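Local coordinates for sensory box/GGDEF family protein (Caulobacter crescentus, PDB 4YME), which carries a GGDEF domain of the diguanylate cyclase family, the part described here, and is probably a membrane protein of cyclic di-GMP signalling, at residues A99-A111 / L121-P133. Residues are numbered along the deposited sequence; the frame is centred on the assembly and turned at random.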
loop_
_atom_site.group_PDB
_atom_site.type_symbol
_atom_site.label_atom_id
_atom_site.label_comp_id
_atom_site.label_asym_id
_atom_site.label_seq_id
_atom_site.Cartn_x
_atom_site.Cartn_y
_atom_site.Cartn_z
ATOM N N ALA A 99 -1.135 -12.656 4.804
ATOM C CA ALA A 99 -0.688 -11.545 3.963
ATOM C C ALA A 99 -1.199 -11.726 2.518
ATOM O O ALA A 99 -1.758 -10.798 1.926
ATOM C CB ALA A 99 0.772 -11.431 3.969
ATOM N N ALA A 100 -1.056 -12.948 1.972
ATOM C CA ALA A 100 -1.586 -13.232 0.621
ATOM C C ALA A 100 -3.094 -12.956 0.541
ATOM O O ALA A 100 -3.586 -12.452 -0.494
ATOM C CB ALA A 100 -1.305 -14.706 0.243
ATOM N N GLU A 101 -3.835 -13.241 1.613
ATOM C CA GLU A 101 -5.281 -13.035 1.604
ATOM C C GLU A 101 -5.648 -11.528 1.530
ATOM O O GLU A 101 -6.555 -11.094 0.795
ATOM C CB GLU A 101 -5.936 -13.671 2.808
ATOM C CG GLU A 101 -7.487 -13.678 2.707
ATOM C CD GLU A 101 -8.194 -12.458 3.321
ATOM O OE1 GLU A 101 -7.571 -11.689 4.090
ATOM O OE2 GLU A 101 -9.408 -12.264 3.037
ATOM N N LEU A 102 -4.961 -10.736 2.328
ATOM C CA LEU A 102 -5.195 -9.320 2.247
ATOM C C LEU A 102 -4.751 -8.785 0.901
ATOM O O LEU A 102 -5.435 -7.928 0.343
ATOM C CB LEU A 102 -4.403 -8.635 3.357
ATOM C CG LEU A 102 -4.410 -7.094 3.303
ATOM C CD1 LEU A 102 -5.771 -6.474 3.413
ATOM C CD2 LEU A 102 -3.408 -6.591 4.392
ATOM N N ALA A 103 -3.595 -9.221 0.407
ATOM C CA ALA A 103 -3.087 -8.767 -0.907
ATOM C C ALA A 103 -4.152 -8.966 -1.995
ATOM O O ALA A 103 -4.405 -8.103 -2.863
ATOM C CB ALA A 103 -1.791 -9.502 -1.297
ATOM N N GLY A 104 -4.761 -10.134 -1.979
ATOM C CA GLY A 104 -5.791 -10.423 -2.962
ATOM C C GLY A 104 -6.950 -9.459 -2.843
ATOM O O GLY A 104 -7.447 -8.957 -3.866
ATOM N N ARG A 105 -7.367 -9.160 -1.611
ATOM C CA ARG A 105 -8.488 -8.263 -1.390
ATOM C C ARG A 105 -8.145 -6.840 -1.859
ATOM O O ARG A 105 -8.971 -6.157 -2.442
ATOM C CB ARG A 105 -8.931 -8.262 0.064
ATOM C CG ARG A 105 -9.805 -9.443 0.434
ATOM C CD ARG A 105 -10.363 -9.313 1.873
ATOM N NE ARG A 105 -9.338 -9.517 2.893
ATOM C CZ ARG A 105 -8.918 -8.632 3.798
ATOM N NH1 ARG A 105 -9.383 -7.374 3.840
ATOM N NH2 ARG A 105 -7.986 -9.034 4.680
ATOM N N LEU A 106 -6.909 -6.423 -1.609
ATOM C CA LEU A 106 -6.451 -5.113 -2.061
ATOM C C LEU A 106 -6.507 -5.014 -3.592
ATOM O O LEU A 106 -6.976 -4.011 -4.148
ATOM C CB LEU A 106 -5.034 -4.809 -1.549
ATOM C CG LEU A 106 -4.935 -4.590 -0.031
ATOM C CD1 LEU A 106 -3.521 -4.493 0.378
ATOM C CD2 LEU A 106 -5.803 -3.383 0.414
ATOM N N ILE A 107 -5.974 -6.003 -4.285
ATOM C CA ILE A 107 -5.986 -5.980 -5.755
ATOM C C ILE A 107 -7.461 -5.874 -6.249
ATOM O O ILE A 107 -7.789 -5.077 -7.127
ATOM C CB ILE A 107 -5.261 -7.222 -6.345
ATOM C CG1 ILE A 107 -3.754 -7.092 -6.099
ATOM C CG2 ILE A 107 -5.565 -7.384 -7.840
ATOM C CD1 ILE A 107 -3.035 -8.341 -6.259
ATOM N N GLU A 108 -8.339 -6.642 -5.655
ATOM C CA GLU A 108 -9.752 -6.619 -6.067
ATOM C C GLU A 108 -10.381 -5.243 -5.849
ATOM O O GLU A 108 -11.058 -4.678 -6.770
ATOM C CB GLU A 108 -10.571 -7.671 -5.311
ATOM C CG GLU A 108 -12.020 -7.783 -5.847
ATOM C CD GLU A 108 -12.054 -7.822 -7.367
ATOM O OE1 GLU A 108 -11.323 -8.670 -7.940
ATOM O OE2 GLU A 108 -12.787 -6.999 -7.992
HETATM N N MSE A 109 -10.121 -4.677 -4.687
HETATM C CA MSE A 109 -10.754 -3.397 -4.377
HETATM C C MSE A 109 -10.222 -2.260 -5.229
HETATM O O MSE A 109 -10.958 -1.327 -5.510
HETATM C CB MSE A 109 -10.644 -3.078 -2.909
HETATM C CG MSE A 109 -9.301 -2.551 -2.455
HETATM SE SE MSE A 109 -9.292 -2.093 -0.532
HETATM C CE MSE A 109 -10.590 -3.547 -0.055
ATOM N N LEU A 110 -8.969 -2.337 -5.657
ATOM C CA LEU A 110 -8.370 -1.305 -6.500
ATOM C C LEU A 110 -8.586 -1.474 -7.988
ATOM O O LEU A 110 -8.057 -0.721 -8.796
ATOM C CB LEU A 110 -6.890 -1.157 -6.169
ATOM C CG LEU A 110 -6.522 -0.755 -4.732
ATOM C CD1 LEU A 110 -5.001 -0.596 -4.529
ATOM C CD2 LEU A 110 -7.277 0.553 -4.337
ATOM N N ALA A 111 -9.342 -2.492 -8.372
ATOM C CA ALA A 111 -9.535 -2.773 -9.759
ATOM C C ALA A 111 -10.600 -1.876 -10.397
ATOM O O ALA A 111 -10.512 -1.582 -11.600
ATOM C CB ALA A 111 -9.902 -4.231 -9.924
ATOM N N LEU A 121 -11.909 6.768 -15.110
ATOM C CA LEU A 121 -10.486 6.588 -15.187
ATOM C C LEU A 121 -10.132 5.158 -14.770
ATOM O O LEU A 121 -10.687 4.612 -13.778
ATOM C CB LEU A 121 -9.794 7.551 -14.271
ATOM C CG LEU A 121 -10.025 9.039 -14.521
ATOM C CD1 LEU A 121 -9.259 9.759 -13.426
ATOM C CD2 LEU A 121 -9.529 9.412 -15.845
ATOM N N ALA A 122 -9.272 4.539 -15.592
ATOM C CA ALA A 122 -8.764 3.174 -15.338
ATOM C C ALA A 122 -7.955 3.093 -14.070
ATOM O O ALA A 122 -7.030 3.861 -13.797
ATOM C CB ALA A 122 -7.948 2.725 -16.485
HETATM N N MSE A 123 -8.387 2.167 -13.217
HETATM C CA MSE A 123 -7.634 1.881 -11.983
HETATM C C MSE A 123 -6.892 0.541 -12.277
HETATM O O MSE A 123 -6.468 0.310 -13.404
HETATM C CB MSE A 123 -8.528 1.935 -10.719
HETATM C CG MSE A 123 -9.072 3.311 -10.283
HETATM SE SE MSE A 123 -8.198 4.331 -8.796
HETATM C CE MSE A 123 -8.409 3.055 -7.348
ATOM N N GLY A 124 -6.701 -0.338 -11.297
ATOM C CA GLY A 124 -5.850 -1.497 -11.441
ATOM C C GLY A 124 -4.555 -1.210 -10.711
ATOM O O GLY A 124 -4.018 -0.139 -10.819
ATOM N N SER A 125 -4.057 -2.195 -9.996
ATOM C CA SER A 125 -2.841 -2.032 -9.209
ATOM C C SER A 125 -1.938 -3.253 -9.310
ATOM O O SER A 125 -2.391 -4.355 -9.711
ATOM C CB SER A 125 -3.250 -1.874 -7.764
ATOM O OG SER A 125 -3.902 -3.038 -7.255
ATOM N N SER A 126 -0.694 -3.056 -8.912
ATOM C CA SER A 126 0.281 -4.109 -8.734
ATOM C C SER A 126 0.818 -4.027 -7.342
ATOM O O SER A 126 0.807 -2.930 -6.765
ATOM C CB SER A 126 1.408 -3.931 -9.718
ATOM O OG SER A 126 0.958 -4.075 -11.055
ATOM N N LEU A 127 1.235 -5.125 -6.765
ATOM C CA LEU A 127 1.721 -5.120 -5.409
ATOM C C LEU A 127 2.828 -6.107 -5.163
ATOM O O LEU A 127 2.965 -7.120 -5.907
ATOM C CB LEU A 127 0.627 -5.202 -4.384
ATOM C CG LEU A 127 -0.261 -6.356 -4.267
ATOM C CD1 LEU A 127 0.441 -7.512 -3.613
ATOM C CD2 LEU A 127 -1.426 -5.919 -3.361
ATOM N N GLY A 128 3.636 -5.799 -4.168
ATOM C CA GLY A 128 4.698 -6.673 -3.675
ATOM C C GLY A 128 4.606 -6.797 -2.190
ATOM O O GLY A 128 4.265 -5.798 -1.511
ATOM N N VAL A 129 4.980 -7.931 -1.658
ATOM C CA VAL A 129 4.823 -8.254 -0.255
ATOM C C VAL A 129 6.162 -8.644 0.343
ATOM O O VAL A 129 6.864 -9.526 -0.194
ATOM C CB VAL A 129 3.837 -9.419 -0.048
ATOM C CG1 VAL A 129 3.680 -9.746 1.472
ATOM C CG2 VAL A 129 2.491 -9.084 -0.637
ATOM N N SER A 130 6.480 -8.081 1.496
ATOM C CA SER A 130 7.599 -8.503 2.326
ATOM C C SER A 130 7.109 -8.921 3.687
ATOM O O SER A 130 6.228 -8.276 4.286
ATOM C CB SER A 130 8.607 -7.386 2.477
ATOM O OG SER A 130 8.955 -6.904 1.206
ATOM N N LEU A 131 7.666 -10.011 4.241
ATOM C CA LEU A 131 7.246 -10.560 5.517
ATOM C C LEU A 131 8.350 -10.424 6.538
ATOM O O LEU A 131 9.535 -10.655 6.243
ATOM C CB LEU A 131 6.923 -12.062 5.338
ATOM C CG LEU A 131 5.886 -12.423 4.276
ATOM C CD1 LEU A 131 5.743 -13.961 4.105
ATOM C CD2 LEU A 131 4.599 -11.762 4.615
ATOM N N TYR A 132 8.005 -10.000 7.742
ATOM C CA TYR A 132 8.917 -9.982 8.864
ATOM C C TYR A 132 9.004 -11.411 9.481
ATOM O O TYR A 132 7.967 -12.055 9.606
ATOM C CB TYR A 132 8.388 -9.003 9.934
ATOM C CG TYR A 132 9.212 -8.981 11.202
ATOM C CD1 TYR A 132 10.364 -8.190 11.296
ATOM C CD2 TYR A 132 8.852 -9.727 12.309
ATOM C CE1 TYR A 132 11.132 -8.185 12.437
ATOM C CE2 TYR A 132 9.644 -9.743 13.441
ATOM C CZ TYR A 132 10.785 -8.973 13.496
ATOM O OH TYR A 132 11.548 -8.955 14.650
ATOM N N PRO A 133 10.208 -11.897 9.819
ATOM C CA PRO A 133 11.504 -11.262 9.674
ATOM C C PRO A 133 12.319 -11.716 8.449
ATOM O O PRO A 133 13.399 -11.190 8.223
ATOM C CB PRO A 133 12.246 -11.739 10.939
ATOM C CG PRO A 133 11.721 -13.057 11.140
ATOM C CD PRO A 133 10.275 -13.033 10.759
HETATM O O HOH W 1 -6.121 -3.969 -8.950
HETATM O O HOH W 2 -10.334 0.115 -13.964
#
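Helix 99-109 runs nearly antiparallel to strand 125-131, the short axes 162° apart and 8.4 Å at closest, and the segments close up from Ala99 beside Val129 to Ala111 beside Gly124. At the close end the backbones join: Gly124 N donates to Leu110 O at 2.9 Å, pairing the peptide N-H with the carbonyl of Leu110. Gly124 suits the spot because at its positive phi a side chain would collide with the carbonyl oxygen of Met123. Two waters extend the seam, one bridging Ile107 O to Ser125 N and the other Ala111 O to Met123 N.

Alternate strand residues Ser125, Leu127 and Val129 face the helix. Leu127 sits at the middle of the apolar contact: with chi1 at 63° its CG stands between backbone N and carbonyl carbon, sending CD1 to Ala103 CB (3.8 Å) and CD2 against Ile107 CG1 (3.8 Å). Ala103 is small enough to let this branched leucine lie close to the helix, while Ile107, at the more exposed margin, reaches across it obliquely. Further along, Ala99 CB packs on Leu131 CD2 at 3.9 Å. Compact Ser125 fits the narrowing end, its OG 3.7 Å from Leu110 CB, and in one of its two conformers selenomethionine Met123 brings CE to Leu110 CD2 (4.1 Å).

Strand 125-131 is the outer neighbour of strand 33-41 in the antiparallel sheet of this ferredoxin-like GGDEF domain. Leu110 also rests on Ile39 of strand 33-41 and Leu106 on Leu67 of helix 53-70, while Ser126 and Ser130 touch helix 139-156 on the opposite sheet face.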